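Local coordinates for pectate lyase/Amb allergen (Acidovorax citrulli, PDB 4HWV), which probably cleaves pectate as a calcium-dependent, secreted polysaccharide lyase of family 1, built on a right-handed parallel beta-helix, at residues Leu21-Trp26 with His236-His241; Lys302-Gly307 with Val324-Asn329; Trp454-Ser457 with Asp461-Leu464; Leu348-Tyr353 with Ala468-Arg473; Ser17-Gly22 with Gly35-Ala40. All coordinates share one frame; numbering follows the deposited sequence.

Contact 1: Leu21-Trp26 with His236-His241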
# COMPACT_ATOMS: atom_id res chain seq x y z
N LEU A 21 -15.77 -20.59 -19.44
CA LEU A 21 -17.22 -20.77 -19.42
C LEU A 21 -17.82 -20.42 -18.07
O LEU A 21 -17.17 -20.54 -17.02
CB LEU A 21 -17.57 -22.22 -19.75
CG LEU A 21 -17.09 -22.58 -21.14
CD1 LEU A 21 -17.38 -24.04 -21.41
CD2 LEU A 21 -17.74 -21.69 -22.18
N GLY A 22 -19.07 -19.96 -18.11
CA GLY A 22 -19.82 -19.69 -16.90
C GLY A 22 -20.49 -18.33 -16.85
O GLY A 22 -21.15 -18.01 -15.87
N ALA A 23 -20.34 -17.52 -17.90
CA ALA A 23 -20.95 -16.20 -17.91
C ALA A 23 -22.44 -16.26 -17.61
O ALA A 23 -23.16 -17.13 -18.08
CB ALA A 23 -20.70 -15.50 -19.25
N THR A 24 -22.87 -15.33 -16.77
CA THR A 24 -24.26 -15.17 -16.36
C THR A 24 -24.67 -13.73 -16.62
O THR A 24 -23.86 -12.91 -17.07
CB THR A 24 -24.36 -15.42 -14.85
OG1 THR A 24 -23.34 -14.67 -14.19
CG2 THR A 24 -24.22 -16.90 -14.51
N GLY A 25 -25.92 -13.38 -16.31
CA GLY A 25 -26.38 -12.00 -16.43
C GLY A 25 -26.34 -11.48 -17.85
O GLY A 25 -26.49 -12.24 -18.80
N TRP A 26 -26.20 -10.17 -18.01
CA TRP A 26 -26.30 -9.60 -19.34
C TRP A 26 -25.25 -10.16 -20.31
O TRP A 26 -25.51 -10.27 -21.51
CB TRP A 26 -26.19 -8.09 -19.26
CG TRP A 26 -27.45 -7.32 -18.98
CD1 TRP A 26 -27.62 -6.41 -17.98
CD2 TRP A 26 -28.65 -7.30 -19.77
NE1 TRP A 26 -28.87 -5.83 -18.08
CE2 TRP A 26 -29.52 -6.34 -19.17
CE3 TRP A 26 -29.08 -7.97 -20.93
CZ2 TRP A 26 -30.78 -6.06 -19.69
CZ3 TRP A 26 -30.34 -7.68 -21.43
CH2 TRP A 26 -31.17 -6.73 -20.81
N HIS A 236 -20.35 -7.93 -24.69
CA HIS A 236 -20.21 -9.33 -24.24
C HIS A 236 -18.90 -9.57 -23.52
O HIS A 236 -17.91 -10.06 -24.08
CB HIS A 236 -20.49 -10.33 -25.36
CG HIS A 236 -21.94 -10.44 -25.68
ND1 HIS A 236 -22.56 -9.64 -26.61
CD2 HIS A 236 -22.92 -11.18 -25.12
CE1 HIS A 236 -23.84 -9.94 -26.66
NE2 HIS A 236 -24.09 -10.86 -25.75
N VAL A 237 -18.90 -9.16 -22.25
CA VAL A 237 -17.71 -9.11 -21.42
C VAL A 237 -18.04 -9.71 -20.07
O VAL A 237 -19.01 -9.29 -19.43
CB VAL A 237 -17.22 -7.64 -21.23
CG1 VAL A 237 -16.04 -7.59 -20.28
CG2 VAL A 237 -16.86 -6.99 -22.57
N TRP A 238 -17.25 -10.70 -19.65
CA TRP A 238 -17.46 -11.38 -18.39
C TRP A 238 -16.20 -11.22 -17.53
O TRP A 238 -15.12 -11.71 -17.90
CB TRP A 238 -17.77 -12.86 -18.63
CG TRP A 238 -18.12 -13.62 -17.37
CD1 TRP A 238 -18.87 -13.17 -16.31
CD2 TRP A 238 -17.73 -14.96 -17.05
NE1 TRP A 238 -18.97 -14.16 -15.36
CE2 TRP A 238 -18.29 -15.27 -15.79
CE3 TRP A 238 -16.96 -15.95 -17.71
CZ2 TRP A 238 -18.08 -16.51 -15.15
CZ3 TRP A 238 -16.77 -17.18 -17.08
CH2 TRP A 238 -17.31 -17.44 -15.82
N ILE A 239 -16.36 -10.51 -16.42
CA ILE A 239 -15.27 -10.21 -15.51
C ILE A 239 -15.61 -10.94 -14.22
O ILE A 239 -16.52 -10.53 -13.49
CB ILE A 239 -15.16 -8.69 -15.29
CG1 ILE A 239 -14.78 -8.01 -16.61
CG2 ILE A 239 -14.20 -8.36 -14.15
CD1 ILE A 239 -15.04 -6.50 -16.62
N ASP A 240 -14.89 -12.03 -13.97
CA ASP A 240 -15.30 -12.98 -12.94
C ASP A 240 -14.13 -13.42 -12.05
O ASP A 240 -13.05 -13.77 -12.55
CB ASP A 240 -15.89 -14.22 -13.61
CG ASP A 240 -16.25 -15.31 -12.61
OD1 ASP A 240 -17.28 -15.19 -11.91
OD2 ASP A 240 -15.48 -16.30 -12.53
N HIS A 241 -14.34 -13.43 -10.73
CA HIS A 241 -13.34 -13.98 -9.82
C HIS A 241 -12.00 -13.26 -9.92
O HIS A 241 -10.93 -13.89 -9.92
CB HIS A 241 -13.16 -15.50 -10.01
CG HIS A 241 -14.16 -16.34 -9.28
ND1 HIS A 241 -15.22 -16.95 -9.90
CD2 HIS A 241 -14.21 -16.73 -7.98
CE1 HIS A 241 -15.89 -17.67 -9.02
NE2 HIS A 241 -15.30 -17.55 -7.84
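Ala23 sits over one face of the indole of Trp238, and nearly all of the contact gathers round that ring. The central interaction is a CH-pi contact: Ala23 CA stands 3.6 Å from the centroid of the five-membered ring of Trp238, only 13° off its normal. Apolar packing adds to it, with Ala23 CB 3.7 Å from Trp238 CG. Backbone atoms of the loop then continue across the six-membered ring. Gly22 C reaches Trp238 CH2 at 3.5 Å over the same face, while Leu21 O approaches Trp238 CH2 obliquely at 3.3 Å. With CG anti to the backbone N (chi1 -175°), the indole continues out to meet the loop. On the opposite face Asp240 CB stands near the rim.

Polar bonds fix the surroundings. Trp238 NE1 binds Ser293 OG, which helps hold the ring's rotation, and Thr24 OG1 pairs with His327. On the strand, Asp240 OD2 accepts the N-H of His241 ND1 at 2.7 Å and also forms a salt bridge with Arg198. The whole is an N-terminal loop laid over outward-facing side chains of strand 237-240, one of the stacked parallel strands of the pectate lyase beta-helix.

Contact 2: Lys302-Gly307 with Val324-Asn329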
# COMPACT_ATOMS: atom_id res chain seq x y z
N LYS A 302 -13.75 6.16 -6.56
CA LYS A 302 -14.85 6.14 -7.52
C LYS A 302 -14.85 4.83 -8.29
O LYS A 302 -14.09 4.66 -9.25
CB LYS A 302 -14.73 7.33 -8.47
CG LYS A 302 -14.78 8.65 -7.72
CD LYS A 302 -14.43 9.84 -8.58
CE LYS A 302 -14.36 11.11 -7.74
NZ LYS A 302 -13.93 12.31 -8.52
N ALA A 303 -15.69 3.89 -7.87
CA ALA A 303 -15.53 2.51 -8.34
C ALA A 303 -15.98 2.23 -9.79
O ALA A 303 -15.18 1.75 -10.61
CB ALA A 303 -16.22 1.57 -7.38
N PHE A 304 -17.26 2.48 -10.07
CA PHE A 304 -17.85 2.08 -11.36
C PHE A 304 -18.68 3.21 -11.95
O PHE A 304 -19.77 3.52 -11.46
CB PHE A 304 -18.75 0.85 -11.19
CG PHE A 304 -18.14 -0.23 -10.37
CD1 PHE A 304 -17.08 -0.97 -10.88
CD2 PHE A 304 -18.61 -0.52 -9.10
CE1 PHE A 304 -16.48 -1.97 -10.12
CE2 PHE A 304 -18.03 -1.51 -8.33
CZ PHE A 304 -16.96 -2.25 -8.84
N LEU A 305 -18.16 3.83 -13.01
CA LEU A 305 -18.92 4.82 -13.75
C LEU A 305 -19.60 4.09 -14.90
O LEU A 305 -18.92 3.58 -15.81
CB LEU A 305 -17.98 5.89 -14.30
CG LEU A 305 -18.66 7.07 -15.01
CD1 LEU A 305 -19.39 7.95 -13.99
CD2 LEU A 305 -17.64 7.89 -15.76
N ILE A 306 -20.93 3.99 -14.84
CA ILE A 306 -21.71 3.39 -15.93
C ILE A 306 -22.39 4.55 -16.66
O ILE A 306 -23.36 5.12 -16.15
CB ILE A 306 -22.77 2.38 -15.41
CG1 ILE A 306 -22.15 1.35 -14.43
CG2 ILE A 306 -23.43 1.68 -16.59
CD1 ILE A 306 -20.99 0.56 -15.03
N GLY A 307 -21.83 4.94 -17.81
CA GLY A 307 -22.30 6.11 -18.54
C GLY A 307 -21.59 7.37 -18.06
O GLY A 307 -21.70 7.76 -16.89
N VAL A 324 -25.44 -3.87 -17.80
CA VAL A 324 -24.41 -4.40 -16.91
C VAL A 324 -25.08 -5.14 -15.75
O VAL A 324 -26.07 -4.66 -15.17
CB VAL A 324 -23.52 -3.28 -16.32
CG1 VAL A 324 -22.38 -3.88 -15.51
CG2 VAL A 324 -22.97 -2.40 -17.43
N THR A 325 -24.55 -6.33 -15.43
CA THR A 325 -24.98 -7.08 -14.25
C THR A 325 -23.82 -7.18 -13.27
O THR A 325 -22.71 -7.56 -13.65
CB THR A 325 -25.37 -8.50 -14.65
OG1 THR A 325 -26.40 -8.47 -15.66
CG2 THR A 325 -25.84 -9.28 -13.42
N PHE A 326 -24.09 -6.86 -12.00
CA PHE A 326 -23.12 -7.08 -10.91
C PHE A 326 -23.73 -8.10 -9.95
O PHE A 326 -24.78 -7.84 -9.37
CB PHE A 326 -22.91 -5.82 -10.05
CG PHE A 326 -22.18 -4.68 -10.72
CD1 PHE A 326 -22.86 -3.77 -11.54
CD2 PHE A 326 -20.83 -4.48 -10.45
CE1 PHE A 326 -22.20 -2.67 -12.09
CE2 PHE A 326 -20.16 -3.38 -11.01
CZ PHE A 326 -20.85 -2.47 -11.83
N HIS A 327 -23.05 -9.22 -9.71
CA HIS A 327 -23.54 -10.13 -8.68
C HIS A 327 -22.42 -10.89 -8.00
O HIS A 327 -21.40 -11.22 -8.61
CB HIS A 327 -24.64 -11.09 -9.20
CG HIS A 327 -24.16 -12.18 -10.12
ND1 HIS A 327 -23.68 -13.39 -9.65
CD2 HIS A 327 -24.13 -12.26 -11.47
CE1 HIS A 327 -23.39 -14.17 -10.68
NE2 HIS A 327 -23.65 -13.51 -11.79
N GLY A 328 -22.63 -11.17 -6.71
CA GLY A 328 -21.70 -11.96 -5.94
C GLY A 328 -20.41 -11.24 -5.60
O GLY A 328 -19.43 -11.87 -5.20
N ASN A 329 -20.39 -9.92 -5.76
CA ASN A 329 -19.16 -9.18 -5.51
C ASN A 329 -19.06 -8.71 -4.07
O ASN A 329 -20.09 -8.49 -3.40
CB ASN A 329 -19.06 -7.96 -6.44
CG ASN A 329 -19.13 -8.34 -7.91
OD1 ASN A 329 -18.21 -8.94 -8.46
ND2 ASN A 329 -20.24 -7.99 -8.56
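Phe326, which has the most surface buried here, turns the edge of its ring into the face of Phe304. The two centroids are 4.9 Å apart with the planes at 59°, an edge-to-face pair that is tilted well short of perpendicular. Phe326 CE2 sits over the centre of the Phe304 ring, 3.8 Å from Phe304 CD2, and Phe326 CZ stands 4.0 Å from Phe304 CB. The opposite face of Phe304 is covered near its rim by Ala303 CB, so this ring is held between its neighbour in sequence and its partner across the core.

Ile306, second in buried area, spans both residues of the facing strand in one of its two modelled conformers. There its CD1 comes to the edge of the other aromatic ring, 4.4 Å from Phe326 CZ, and its CG2 meets Val324 CG2 at 4.2 Å. Val281, Val283, Leu292, Val346 and Leu348 of neighbouring strands add to this apolar interior.

The side chain of Phe304 is about 5 Å from that of Asp282, a calcium ligand whose OD1 accepts the N-H of Leu305. Wholly apolar and buried, the contact holds the strands by shape and dispersion across the inside of the beta-helix, close to the calcium site.

Contact 3: Trp454-Ser457 with Asp461-Leu464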
# COMPACT_ATOMS: atom_id res chain seq x y z
N TRP A 454 -38.75 -2.54 -16.59
CA TRP A 454 -38.02 -3.72 -17.05
C TRP A 454 -37.74 -4.63 -15.88
O TRP A 454 -37.74 -4.21 -14.73
CB TRP A 454 -36.70 -3.36 -17.73
CG TRP A 454 -35.58 -3.04 -16.77
CD1 TRP A 454 -35.51 -1.94 -15.95
CD2 TRP A 454 -34.37 -3.79 -16.53
NE1 TRP A 454 -34.34 -1.96 -15.24
CE2 TRP A 454 -33.63 -3.09 -15.56
CE3 TRP A 454 -33.85 -4.99 -17.06
CZ2 TRP A 454 -32.38 -3.53 -15.10
CZ3 TRP A 454 -32.61 -5.44 -16.59
CH2 TRP A 454 -31.89 -4.70 -15.62
N LYS A 455 -37.48 -5.89 -16.18
CA LYS A 455 -36.93 -6.77 -15.16
C LYS A 455 -35.92 -7.71 -15.77
O LYS A 455 -36.11 -8.23 -16.87
CB LYS A 455 -38.02 -7.55 -14.43
CG LYS A 455 -38.85 -8.44 -15.32
CD LYS A 455 -40.13 -8.90 -14.59
CE LYS A 455 -40.80 -7.75 -13.87
NZ LYS A 455 -42.26 -7.95 -13.68
N PRO A 456 -34.80 -7.90 -15.06
CA PRO A 456 -33.72 -8.72 -15.63
C PRO A 456 -34.13 -10.17 -15.90
O PRO A 456 -33.55 -10.75 -16.81
CB PRO A 456 -32.60 -8.63 -14.59
CG PRO A 456 -33.22 -8.02 -13.36
CD PRO A 456 -34.41 -7.23 -13.80
N SER A 457 -35.10 -10.73 -15.17
CA SER A 457 -35.50 -12.12 -15.41
C SER A 457 -36.11 -12.32 -16.81
O SER A 457 -36.22 -13.45 -17.28
CB SER A 457 -36.45 -12.61 -14.32
OG SER A 457 -37.62 -11.80 -14.30
N ASP A 461 -31.98 -16.04 -16.80
CA ASP A 461 -32.45 -16.70 -15.60
C ASP A 461 -31.43 -16.52 -14.49
O ASP A 461 -30.22 -16.55 -14.74
CB ASP A 461 -32.60 -18.20 -15.86
CG ASP A 461 -33.71 -18.51 -16.83
OD1 ASP A 461 -34.75 -17.83 -16.79
OD2 ASP A 461 -33.56 -19.46 -17.61
N TYR A 462 -31.89 -16.36 -13.26
CA TYR A 462 -30.99 -16.29 -12.11
C TYR A 462 -31.75 -16.62 -10.85
O TYR A 462 -32.96 -16.41 -10.77
CB TYR A 462 -30.35 -14.89 -12.01
CG TYR A 462 -31.33 -13.77 -11.72
CD1 TYR A 462 -32.10 -13.22 -12.74
CD2 TYR A 462 -31.51 -13.28 -10.42
CE1 TYR A 462 -33.01 -12.21 -12.49
CE2 TYR A 462 -32.42 -12.27 -10.17
CZ TYR A 462 -33.17 -11.74 -11.21
OH TYR A 462 -34.07 -10.73 -11.01
N THR A 463 -31.02 -17.13 -9.86
CA THR A 463 -31.57 -17.44 -8.55
C THR A 463 -30.94 -16.53 -7.50
O THR A 463 -29.71 -16.42 -7.43
CB THR A 463 -31.29 -18.92 -8.22
OG1 THR A 463 -32.05 -19.74 -9.12
CG2 THR A 463 -31.64 -19.24 -6.76
N LEU A 464 -31.77 -15.86 -6.72
CA LEU A 464 -31.27 -15.00 -5.66
C LEU A 464 -30.92 -15.82 -4.43
O LEU A 464 -31.78 -16.51 -3.90
CB LEU A 464 -32.33 -13.97 -5.25
CG LEU A 464 -32.67 -12.93 -6.31
CD1 LEU A 464 -33.84 -12.07 -5.84
CD2 LEU A 464 -31.46 -12.06 -6.61
O HOH W 1 -36.21 -9.83 -12.57
O HOH W 2 -36.02 -15.83 -15.73
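The hydroxyl of Tyr462 is gripped by two groups: water 1 donates to Tyr462 OH at 2.8 Å, and Glu380 OE1 of strand 376-387 is its other hydrogen-bond partner. The same water accepts the backbone N-H of Ser457, with Ser457 N 3.0 Å from water 1, and so ties the phenol to the start of the short 3-10 segment. A second water bridge lies between Ser457 and Asp461. Water 2 donates both to Ser457 O and to Asp461 OD1, the latter at 2.6 Å, spanning the backbone of one segment and the carboxylate of the other.

Direct contact is made mainly by one edge of the tyrosine ring. Ser457 N lies in the ring plane, 3.7 Å from Tyr462 CE1, and Ser457 CB is 3.9 Å from the same carbon. Pro456 lies at a slant beside the end of the phenol: its CG touches Tyr462 OH at 3.7 Å, while its CB stands 4.2 Å from Tyr462 CE1. Tyr462 CG is placed between the backbone N and the carbonyl carbon (chi1 65°), which swings the ring back toward Pro456 and Ser457. Leu464 CD2 also meets the ring at its edge.

These two segments belong to the long loop between helices 438-445 and 470-477, laid against the beta-helix. Tyr462 meets His347 edge to face and also touches Tyr349 on strand 345-356, where Pro456 rests on His347; Pro456 and Leu464 reach across to His378 and Glu380, respectively, of strand 376-387.

Contact 4: Leu348-Tyr353 with Ala468-Arg473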
# COMPACT_ATOMS: atom_id res chain seq x y z
N LEU A 348 -28.05 -5.23 -9.98
CA LEU A 348 -27.09 -5.54 -8.91
C LEU A 348 -27.78 -6.49 -7.96
O LEU A 348 -28.78 -6.13 -7.34
CB LEU A 348 -26.67 -4.28 -8.13
CG LEU A 348 -26.04 -3.18 -8.99
CD1 LEU A 348 -27.06 -2.10 -9.32
CD2 LEU A 348 -24.78 -2.60 -8.33
N TYR A 349 -27.29 -7.72 -7.88
CA TYR A 349 -27.89 -8.67 -6.95
C TYR A 349 -26.86 -9.45 -6.15
O TYR A 349 -25.79 -9.77 -6.65
CB TYR A 349 -28.88 -9.62 -7.65
CG TYR A 349 -28.35 -10.65 -8.62
CD1 TYR A 349 -28.13 -10.35 -9.97
CD2 TYR A 349 -28.14 -11.98 -8.22
CE1 TYR A 349 -27.70 -11.32 -10.86
CE2 TYR A 349 -27.69 -12.94 -9.11
CZ TYR A 349 -27.48 -12.61 -10.42
OH TYR A 349 -27.03 -13.58 -11.31
N ASN A 350 -27.18 -9.73 -4.89
CA ASN A 350 -26.33 -10.58 -4.07
C ASN A 350 -24.89 -10.08 -4.02
O ASN A 350 -23.94 -10.86 -4.16
CB ASN A 350 -26.34 -12.05 -4.55
CG ASN A 350 -27.66 -12.76 -4.31
OD1 ASN A 350 -27.96 -13.70 -5.03
ND2 ASN A 350 -28.42 -12.38 -3.26
N ASN A 351 -24.73 -8.77 -3.82
CA ASN A 351 -23.41 -8.22 -3.52
C ASN A 351 -23.33 -7.89 -2.03
O ASN A 351 -24.36 -7.69 -1.38
CB ASN A 351 -23.16 -6.96 -4.34
CG ASN A 351 -23.27 -7.22 -5.81
OD1 ASN A 351 -22.40 -7.85 -6.42
ND2 ASN A 351 -24.38 -6.78 -6.40
N TYR A 352 -22.11 -7.88 -1.50
CA TYR A 352 -21.86 -7.51 -0.11
C TYR A 352 -21.04 -6.23 -0.10
O TYR A 352 -19.88 -6.22 -0.54
CB TYR A 352 -21.08 -8.62 0.60
CG TYR A 352 -20.66 -8.29 2.01
CD1 TYR A 352 -21.44 -7.50 2.84
CD2 TYR A 352 -19.49 -8.82 2.53
CE1 TYR A 352 -21.05 -7.22 4.14
CE2 TYR A 352 -19.09 -8.54 3.83
CZ TYR A 352 -19.88 -7.75 4.63
OH TYR A 352 -19.51 -7.49 5.93
N TYR A 353 -21.66 -5.15 0.38
CA TYR A 353 -20.99 -3.87 0.58
C TYR A 353 -20.52 -3.80 2.01
O TYR A 353 -21.29 -4.06 2.94
CB TYR A 353 -21.98 -2.74 0.36
CG TYR A 353 -22.54 -2.59 -1.03
CD1 TYR A 353 -23.60 -3.38 -1.50
CD2 TYR A 353 -22.05 -1.60 -1.88
CE1 TYR A 353 -24.13 -3.19 -2.77
CE2 TYR A 353 -22.57 -1.40 -3.14
CZ TYR A 353 -23.61 -2.19 -3.59
OH TYR A 353 -24.13 -1.99 -4.84
N ALA A 468 -29.14 -13.87 4.55
CA ALA A 468 -28.77 -14.28 5.91
C ALA A 468 -27.28 -14.58 6.10
O ALA A 468 -26.64 -14.09 7.05
CB ALA A 468 -29.62 -15.46 6.37
N ASP A 469 -26.71 -15.38 5.20
CA ASP A 469 -25.31 -15.76 5.33
C ASP A 469 -24.46 -15.21 4.21
O ASP A 469 -23.33 -15.63 4.02
CB ASP A 469 -25.18 -17.29 5.35
CG ASP A 469 -25.80 -17.91 6.57
OD1 ASP A 469 -25.76 -17.27 7.64
OD2 ASP A 469 -26.33 -19.04 6.46
N LEU A 470 -25.00 -14.25 3.46
CA LEU A 470 -24.36 -13.82 2.23
C LEU A 470 -23.03 -13.11 2.48
O LEU A 470 -22.07 -13.32 1.75
CB LEU A 470 -25.31 -12.94 1.42
CG LEU A 470 -24.79 -12.55 0.04
CD1 LEU A 470 -24.73 -13.79 -0.89
CD2 LEU A 470 -25.68 -11.47 -0.54
N ALA A 471 -22.95 -12.27 3.51
CA ALA A 471 -21.70 -11.57 3.80
C ALA A 471 -20.56 -12.57 4.04
O ALA A 471 -19.47 -12.44 3.49
CB ALA A 471 -21.86 -10.65 5.00
N ALA A 472 -20.82 -13.58 4.87
CA ALA A 472 -19.82 -14.60 5.16
C ALA A 472 -19.47 -15.41 3.92
O ALA A 472 -18.29 -15.69 3.68
CB ALA A 472 -20.28 -15.52 6.28
N ARG A 473 -20.48 -15.79 3.13
CA ARG A 473 -20.26 -16.57 1.91
C ARG A 473 -19.34 -15.80 0.96
O ARG A 473 -18.33 -16.32 0.49
CB ARG A 473 -21.58 -16.87 1.19
CG ARG A 473 -22.51 -17.91 1.82
CD ARG A 473 -23.82 -18.02 1.01
NE ARG A 473 -24.76 -19.00 1.55
CZ ARG A 473 -25.96 -19.25 1.03
NH1 ARG A 473 -26.38 -18.59 -0.04
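Asn350, at the corner between two runs of strand 345-356, meets Leu470 in a contact that packs the first turn of the C-terminal helix 470-477 against the outside of the parallel beta-helix. Leu470 CD2 presses on the backbone of the corner, 3.7 Å from Asn350 CA, and is 4.0 Å from Asn350 ND2, the two side chains crossing at about a right angle. The leucine reaches this far with CG anti to its backbone N (chi1 -174°). The amide of Asn350 is committed elsewhere: OD1 accepts from Glu465 N, and ND2 donates to Asn381 O on the adjacent strand. These two bonds help fix its rotation and place a buried polar group beside a methyl, so that both ends of the amide have a partner.

Asn351 comes next and takes a lesser share, with its carbonyl oxygen 4.1 Å from Leu470 CD2. Its side chain turns away from the helix and bonds within the beta-helix, to Asn329 N through OD1 and to Phe326 O through ND2.

Tyr352 then faces the helix directly. One face of its ring meets Ala471, whose backbone comes close as well: Ala471 O is 3.7 Å from Tyr352 CD2, and Ala471 CA is 3.9 Å from Tyr352 CG. Ile474 and Thr475 of the same helix also touch the tyrosine, while Val383 and Ser385 pack on it from strand 376-387. The small methyl allows a close CH-pi contact, with Ala471 CB 3.5 Å from the centroid of the Tyr352 ring and 10° off its normal.

Contact 5: Ser17-Gly22 with Gly35-Ala40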
# COMPACT_ATOMS: atom_id res chain seq x y z
N SER A 17 -5.32 -24.23 -15.37
CA SER A 17 -6.29 -25.06 -16.08
C SER A 17 -7.70 -24.48 -16.20
O SER A 17 -8.49 -25.02 -16.98
CB SER A 17 -6.38 -26.44 -15.43
OG SER A 17 -7.15 -26.41 -14.24
N ILE A 18 -8.05 -23.42 -15.47
CA ILE A 18 -9.41 -22.91 -15.58
C ILE A 18 -9.76 -22.50 -17.03
O ILE A 18 -8.88 -22.10 -17.80
CB ILE A 18 -9.65 -21.70 -14.62
CG1 ILE A 18 -11.13 -21.44 -14.41
CG2 ILE A 18 -8.93 -20.44 -15.11
CD1 ILE A 18 -11.84 -22.50 -13.59
N ASP A 19 -11.03 -22.63 -17.39
CA ASP A 19 -11.47 -22.21 -18.71
C ASP A 19 -12.30 -20.93 -18.65
O ASP A 19 -12.22 -20.19 -17.67
CB ASP A 19 -12.21 -23.35 -19.43
CG ASP A 19 -13.49 -23.78 -18.72
OD1 ASP A 19 -13.93 -23.11 -17.78
OD2 ASP A 19 -14.05 -24.78 -19.13
N SER A 20 -13.08 -20.68 -19.69
CA SER A 20 -13.71 -19.38 -19.87
C SER A 20 -15.22 -19.44 -19.82
O SER A 20 -15.87 -18.44 -20.12
CB SER A 20 -13.26 -18.74 -21.19
OG SER A 20 -11.84 -18.59 -21.21
N LEU A 21 -15.77 -20.59 -19.44
CA LEU A 21 -17.22 -20.77 -19.42
C LEU A 21 -17.82 -20.42 -18.07
O LEU A 21 -17.17 -20.54 -17.02
CB LEU A 21 -17.57 -22.22 -19.75
CG LEU A 21 -17.09 -22.58 -21.14
CD1 LEU A 21 -17.38 -24.04 -21.41
CD2 LEU A 21 -17.74 -21.69 -22.18
N GLY A 22 -19.07 -19.96 -18.11
CA GLY A 22 -19.82 -19.69 -16.90
C GLY A 22 -20.49 -18.33 -16.85
O GLY A 22 -21.15 -18.01 -15.87
N GLY A 35 -15.28 -15.60 -24.56
CA GLY A 35 -13.89 -15.16 -24.66
C GLY A 35 -13.15 -15.98 -25.70
O GLY A 35 -13.61 -16.13 -26.83
N GLY A 36 -11.99 -16.51 -25.32
CA GLY A 36 -11.19 -17.32 -26.21
C GLY A 36 -11.41 -18.81 -26.08
O GLY A 36 -10.57 -19.59 -26.56
N GLN A 37 -12.52 -19.24 -25.46
CA GLN A 37 -12.78 -20.67 -25.33
C GLN A 37 -12.64 -21.36 -26.69
O GLN A 37 -13.18 -20.88 -27.70
CB GLN A 37 -14.19 -20.90 -24.80
CG GLN A 37 -14.52 -22.36 -24.42
CD GLN A 37 -13.92 -22.79 -23.08
OE1 GLN A 37 -13.39 -22.00 -22.31
NE2 GLN A 37 -13.98 -24.09 -22.83
N GLY A 38 -11.92 -22.48 -26.72
CA GLY A 38 -11.72 -23.21 -27.97
C GLY A 38 -10.57 -22.70 -28.84
O GLY A 38 -10.36 -23.19 -29.95
N ALA A 39 -9.83 -21.71 -28.34
CA ALA A 39 -8.67 -21.17 -29.06
C ALA A 39 -7.74 -22.25 -29.57
O ALA A 39 -7.52 -23.27 -28.91
CB ALA A 39 -7.88 -20.22 -28.15
N ALA A 40 -7.16 -21.99 -30.73
CA ALA A 40 -6.11 -22.84 -31.27
C ALA A 40 -4.92 -22.87 -30.31
O ALA A 40 -4.68 -21.91 -29.55
CB ALA A 40 -5.66 -22.33 -32.63
O HOH W 3 -12.43 -26.17 -20.87
O HOH W 4 -10.88 -20.91 -22.12
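Gln37 points its amide into the bend formed by Asp19, Ser20 and Leu21, from the second position of a type II beta turn, Gly36 to Ala39, in the N-terminal loop ahead of strand 44-47. The chain leaves with CG anti to the backbone N and then bends at the next bond, which brings the amide against the opposite segment.

Leu21 crosses this side chain at about a right angle. Its CG lies 3.7 Å from Gln37 CD and its CD1 3.7 Å from Gln37 NE2, so the isobutyl group covers the amide carbon and nitrogen. Asp19 crosses obliquely, with carboxylate and amide planes 75° apart. Rather than pairing directly, these two polar ends share water 3, which donates to Asp19 OD2 and accepts from Gln37 NE2 at a long 3.3 Å; that same carboxylate oxygen also bonds Met1 N.

Gln37 OE1 is gripped twice. Water 4 donates to Gln37 OE1 at 2.7 Å and also bonds Ser20 OG, whose protein partner is Ser168 OG. The direct bond comes from the backbone: Ser20 N reaches Gln37 OE1 at 3.0 Å, with an N-H...O angle of 151° and the donor tilted 22° from the carbonyl plane.

From the N terminus, contact 5 comes first and closes a short loop within the N-terminal loop region before strand 44-47. Contact 1 starts from the same stretch, sharing Leu21 and Gly22, and carries it some 210 residues on to strand 237-240. Contact 2 follows in series, joining strands 302-306 and 324-327 through the interior; contact 1 touches it where Trp26 N bonds Thr325 OG1. Contact 4 spans from strand 345-356 to helix 470-477, and the short loop of contact 3 falls within that span. Trp26 also packs on Trp454, so the N-terminal and C-terminal extensions meet on the beta-helix.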